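Type 6 secretion amidase effector 2 (PDB 6WIN) is a type VI secretion amidase effector, a toxin that probably cleaves peptide cross-links in the peptidoglycan of bacterial cell walls. Local coordinates at residues V24-I27 and Q28-R32; T14-G18 and N19-C23. All coordinates share one frame; numbering follows the deposited sequence.

Contact 1 (V24-I27 and Q28-R32); sequences VELI and QHYIR
The Y30 ring meets L26 at its edge. The carbonyl L26 O lies near the ring plane, 3.5 Å from Y30 CD2. Next to it, the methyl L26 CD1 packs against Y30 CE2 at 3.9 Å. One face of the Y30 ring carries H29 CD2, above its centre. The H29 ring in turn has Y30 CD2 in plane at its edge. The Y5 ring also meets Y30, at a shallow angle. The Q28 amide lies against V24, with V24 CG1 3.4 Å from Q28 NE2. With CG1 anti to the backbone N (chi1 175°), it sits beside the carbonyl carbon, on the side of Q28. Q28 NE2 is bonded to G34 O, which helps fix the turn of the amide. Its other end, Q28 OE1, comes 4.0 Å from E25 CG.

V24 to Y30 lie on helix 23-30, which packs against the antiparallel sheet, consistent with a papain-like cysteine amidase fold. L26 and I27 face F76 of strand 74-81, and V24 reaches A74.

Q28 N bonds to V24 O (3.0 Å). H29 N is shared between E25 O (3.0 Å) and, weakly, L26 O. At the C-terminal end I27 O takes two donors. I31 N bonds to it at 2.8 Å, while the Y30 N bond is weak. I31 is the first residue to leave helical angles, and its CB stays 3.7 Å from I27 O.

Contact 2 (T14-G18 and N19-C23); sequences TEKVG and NHHQC
Between V17 and H21 the chain turns back on itself, with H21 at positive phi and G18 at phi 89° and psi 166°, where a CB would jam against the preceding carbonyl O, so that glycine is called for. The turn brings H21 CA within 3.5 Å of V17 O, in a CA-H...O contact. The H21 ring then reaches back over the start of the turn. Its ND1 gives V17 O a weak but fairly straight hydrogen bond of 3.5 Å. The carbonyl oxygen sits at the ring edge, near its plane, and also accepts a bond from Q90 NE2. G18 O approaches the same ND1 obliquely at 3.5 Å.

K16 lies across one ring face, its chain at about a right angle to the H21 side chain. K16 CB makes a CH-pi contact, 4.0 Å from the ring centroid and offset toward the rim. The lysine chain bends at chi3 (-69°), and CE touches H21 CD2 at 3.9 Å. Beyond the ring, K16 NZ is gripped by a salt bridge to D94 and by the carbonyls of W91 and K97. These bonds are consistent with a fixed K16 chain over the imidazole. H21 also touches D94.

The loop leads through the N-cap Q22 to C23, which opens helix 23-30 and touches H73, just before strand 74-81. A cysteine at a helix start beside a histidine before a strand is consistent with the Cys-His pair of papain-like amidases.

Contact 2 leads directly into contact 1 along the chain, and their centres are 9 Å apart. Contact 1 lies on the helix and has two buried residues. Contact 2 is in the loop before it, at the surface, though K16 is buried. Helical backbone bonds dominate the first; a CH-pi contact and one weak bond from imidazole hold the second. E25 joins them. Its OE1 takes the backbone N of H20, and E25, at N3, also accepts the backbone N-H of the N-cap Q22. V17 adds an apolar link: its CG2 packs 3.5 Å from H29 CB and also touches L26. The loop is thus tied to its own helix from the N-cap to near its C-terminal end.

Contact 1 (V24-I27 and Q28-R32)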
loop_
_atom_site.group_PDB
_atom_site.type_symbol
_atom_site.label_atom_id
_atom_site.label_comp_id
_atom_site.label_asym_id
_atom_site.label_seq_id
_atom_site.Cartn_x
_atom_site.Cartn_y
_atom_site.Cartn_z
ATOM N N VAL A 24 -7.601 -2.380 2.346
ATOM C CA VAL A 24 -7.203 -2.285 3.754
ATOM C C VAL A 24 -7.621 -3.537 4.525
ATOM O O VAL A 24 -6.906 -3.989 5.428
ATOM C CB VAL A 24 -7.785 -1.001 4.382
ATOM C CG1 VAL A 24 -7.483 -0.933 5.877
ATOM C CG2 VAL A 24 -7.209 0.232 3.685
ATOM N N GLU A 25 -8.758 -4.137 4.160
ATOM C CA GLU A 25 -9.244 -5.302 4.887
ATOM C C GLU A 25 -8.364 -6.526 4.664
ATOM O O GLU A 25 -8.328 -7.416 5.516
ATOM C CB GLU A 25 -10.681 -5.607 4.485
ATOM C CG GLU A 25 -11.674 -4.569 4.977
ATOM C CD GLU A 25 -13.078 -4.824 4.454
ATOM O OE1 GLU A 25 -13.210 -5.294 3.306
ATOM O OE2 GLU A 25 -14.051 -4.559 5.185
ATOM N N LEU A 26 -7.650 -6.597 3.541
ATOM C CA LEU A 26 -6.681 -7.672 3.369
ATOM C C LEU A 26 -5.593 -7.580 4.421
ATOM O O LEU A 26 -5.289 -8.565 5.108
ATOM C CB LEU A 26 -6.068 -7.630 1.969
ATOM C CG LEU A 26 -4.928 -8.632 1.771
ATOM C CD1 LEU A 26 -5.463 -10.075 1.798
ATOM C CD2 LEU A 26 -4.203 -8.356 0.473
ATOM N N ILE A 27 -5.000 -6.392 4.569
ATOM C CA ILE A 27 -3.973 -6.201 5.585
ATOM C C ILE A 27 -4.523 -6.543 6.956
ATOM O O ILE A 27 -3.877 -7.237 7.748
ATOM C CB ILE A 27 -3.440 -4.759 5.566
ATOM C CG1 ILE A 27 -3.263 -4.247 4.128
ATOM C CG2 ILE A 27 -2.139 -4.716 6.320
ATOM C CD1 ILE A 27 -2.245 -5.028 3.336
ATOM N N GLN A 28 -5.723 -6.040 7.261
ATOM C CA GLN A 28 -6.282 -6.167 8.600
ATOM C C GLN A 28 -6.617 -7.607 8.938
ATOM O O GLN A 28 -6.628 -7.973 10.119
ATOM C CB GLN A 28 -7.531 -5.299 8.730
ATOM C CG GLN A 28 -7.238 -3.793 8.736
ATOM C CD GLN A 28 -8.497 -2.955 8.613
ATOM O OE1 GLN A 28 -9.524 -3.423 8.117
ATOM N NE2 GLN A 28 -8.426 -1.703 9.062
ATOM N N HIS A 29 -6.910 -8.427 7.924
ATOM C CA HIS A 29 -7.226 -9.823 8.181
ATOM C C HIS A 29 -6.021 -10.558 8.753
ATOM O O HIS A 29 -6.163 -11.363 9.684
ATOM C CB HIS A 29 -7.708 -10.501 6.896
ATOM C CG HIS A 29 -8.117 -11.928 7.090
ATOM N ND1 HIS A 29 -9.377 -12.288 7.516
ATOM C CD2 HIS A 29 -7.424 -13.082 6.947
ATOM C CE1 HIS A 29 -9.449 -13.604 7.611
ATOM N NE2 HIS A 29 -8.277 -14.111 7.272
ATOM N N TYR A 30 -4.822 -10.264 8.242
ATOM C CA TYR A 30 -3.627 -10.963 8.694
ATOM C C TYR A 30 -2.837 -10.230 9.774
ATOM O O TYR A 30 -2.155 -10.889 10.565
ATOM C CB TYR A 30 -2.710 -11.255 7.507
ATOM C CG TYR A 30 -3.330 -12.248 6.543
ATOM C CD1 TYR A 30 -3.213 -13.618 6.752
ATOM C CD2 TYR A 30 -4.065 -11.810 5.452
ATOM C CE1 TYR A 30 -3.796 -14.523 5.877
ATOM C CE2 TYR A 30 -4.637 -12.693 4.579
ATOM C CZ TYR A 30 -4.511 -14.050 4.798
ATOM O OH TYR A 30 -5.096 -14.924 3.918
ATOM N N ILE A 31 -2.895 -8.897 9.820
ATOM C CA ILE A 31 -2.062 -8.080 10.711
ATOM C C ILE A 31 -2.933 -7.010 11.351
ATOM O O ILE A 31 -3.706 -6.345 10.658
ATOM C CB ILE A 31 -0.903 -7.388 9.958
ATOM C CG1 ILE A 31 -0.270 -8.316 8.922
ATOM C CG2 ILE A 31 0.136 -6.829 10.943
ATOM C CD1 ILE A 31 0.554 -9.414 9.519
ATOM N N ARG A 32 -2.784 -6.804 12.666
ATOM C CA ARG A 32 -3.534 -5.744 13.345
ATOM C C ARG A 32 -2.880 -4.394 13.059
ATOM O O ARG A 32 -2.187 -3.805 13.891
ATOM C CB ARG A 32 -3.629 -5.995 14.845
ATOM C CG ARG A 32 -4.541 -4.971 15.544
ATOM C CD ARG A 32 -5.180 -5.507 16.814
ATOM N NE ARG A 32 -5.660 -6.879 16.655
ATOM C CZ ARG A 32 -6.154 -7.608 17.653
ATOM N NH1 ARG A 32 -6.226 -7.085 18.872
ATOM N NH2 ARG A 32 -6.565 -8.857 17.441
#

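Contact 2 (T14-G18 and N19-C23)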
loop_
_atom_site.group_PDB
_atom_site.type_symbol
_atom_site.label_atom_id
_atom_site.label_comp_id
_atom_site.label_asym_id
_atom_site.label_seq_id
_atom_site.Cartn_x
_atom_site.Cartn_y
_atom_site.Cartn_z
ATOM N N THR A 14 -5.003 -16.789 -2.961
ATOM C CA THR A 14 -5.918 -17.065 -1.865
ATOM C C THR A 14 -7.245 -16.352 -2.100
ATOM O O THR A 14 -7.364 -15.460 -2.943
ATOM C CB THR A 14 -5.334 -16.652 -0.504
ATOM O OG1 THR A 14 -4.926 -15.275 -0.528
ATOM C CG2 THR A 14 -4.143 -17.523 -0.132
ATOM N N GLU A 15 -8.259 -16.772 -1.352
ATOM C CA GLU A 15 -9.555 -16.110 -1.411
ATOM C C GLU A 15 -9.475 -14.737 -0.756
ATOM O O GLU A 15 -8.775 -14.547 0.238
ATOM C CB GLU A 15 -10.621 -16.961 -0.726
ATOM C CG GLU A 15 -11.015 -18.196 -1.529
ATOM C CD GLU A 15 -11.535 -17.831 -2.899
ATOM O OE1 GLU A 15 -12.664 -17.295 -2.983
ATOM O OE2 GLU A 15 -10.807 -18.056 -3.889
ATOM N N LYS A 16 -10.169 -13.770 -1.350
ATOM C CA LYS A 16 -10.244 -12.438 -0.777
ATOM C C LYS A 16 -10.966 -12.494 0.560
ATOM O O LYS A 16 -11.795 -13.374 0.800
ATOM C CB LYS A 16 -10.957 -11.492 -1.742
ATOM C CG LYS A 16 -10.226 -11.333 -3.062
ATOM C CD LYS A 16 -10.719 -10.117 -3.828
ATOM C CE LYS A 16 -12.137 -10.327 -4.331
ATOM N NZ LYS A 16 -12.602 -9.208 -5.182
ATOM N N VAL A 17 -10.636 -11.545 1.437
ATOM C CA VAL A 17 -11.029 -11.583 2.839
ATOM C C VAL A 17 -11.618 -10.236 3.229
ATOM O O VAL A 17 -11.510 -9.246 2.505
ATOM C CB VAL A 17 -9.849 -11.928 3.766
ATOM C CG1 VAL A 17 -9.351 -13.335 3.494
ATOM C CG2 VAL A 17 -8.725 -10.910 3.568
ATOM N N GLY A 18 -12.227 -10.202 4.411
ATOM C CA GLY A 18 -12.834 -8.989 4.913
ATOM C C GLY A 18 -14.278 -8.845 4.476
ATOM O O GLY A 18 -14.772 -9.530 3.576
ATOM N N ASN A 19 -14.968 -7.914 5.129
ATOM C CA ASN A 19 -16.408 -7.797 4.946
ATOM C C ASN A 19 -16.807 -7.081 3.663
ATOM O O ASN A 19 -17.974 -7.176 3.270
ATOM C CB ASN A 19 -17.020 -7.113 6.168
ATOM C CG ASN A 19 -16.951 -7.997 7.398
ATOM O OD1 ASN A 19 -17.154 -9.206 7.300
ATOM N ND2 ASN A 19 -16.640 -7.413 8.550
ATOM N N HIS A 20 -15.876 -6.398 2.987
ATOM C CA HIS A 20 -16.157 -5.759 1.706
ATOM C C HIS A 20 -15.109 -6.078 0.644
ATOM O O HIS A 20 -15.154 -5.488 -0.439
ATOM C CB HIS A 20 -16.257 -4.235 1.849
ATOM C CG HIS A 20 -17.292 -3.766 2.824
ATOM N ND1 HIS A 20 -16.995 -3.481 4.141
ATOM C CD2 HIS A 20 -18.609 -3.496 2.666
ATOM C CE1 HIS A 20 -18.090 -3.071 4.758
ATOM N NE2 HIS A 20 -19.083 -3.068 3.885
ATOM N N HIS A 21 -14.162 -6.978 0.928
ATOM C CA HIS A 21 -13.064 -7.297 0.015
ATOM C C HIS A 21 -12.260 -6.046 -0.361
ATOM O O HIS A 21 -11.811 -5.897 -1.496
ATOM C CB HIS A 21 -13.575 -8.005 -1.245
ATOM C CG HIS A 21 -14.185 -9.352 -0.991
ATOM N ND1 HIS A 21 -13.961 -10.073 0.164
ATOM C CD2 HIS A 21 -15.005 -10.112 -1.753
ATOM C CE1 HIS A 21 -14.617 -11.218 0.103
ATOM N NE2 HIS A 21 -15.262 -11.265 -1.048
ATOM N N GLN A 22 -12.067 -5.133 0.589
ATOM C CA GLN A 22 -11.315 -3.918 0.302
ATOM C C GLN A 22 -9.828 -4.102 0.609
ATOM O O GLN A 22 -9.420 -5.007 1.342
ATOM C CB GLN A 22 -11.889 -2.725 1.072
ATOM C CG GLN A 22 -13.389 -2.575 0.885
ATOM C CD GLN A 22 -14.051 -1.681 1.937
ATOM O OE1 GLN A 22 -15.118 -1.106 1.695
ATOM N NE2 GLN A 22 -13.420 -1.556 3.103
ATOM N N CYS A 23 -9.012 -3.232 0.004
ATOM C CA CYS A 23 -7.560 -3.366 0.104
ATOM C C CYS A 23 -7.086 -3.326 1.556
ATOM O O CYS A 23 -6.239 -4.129 1.965
ATOM C CB CYS A 23 -6.885 -2.268 -0.717
#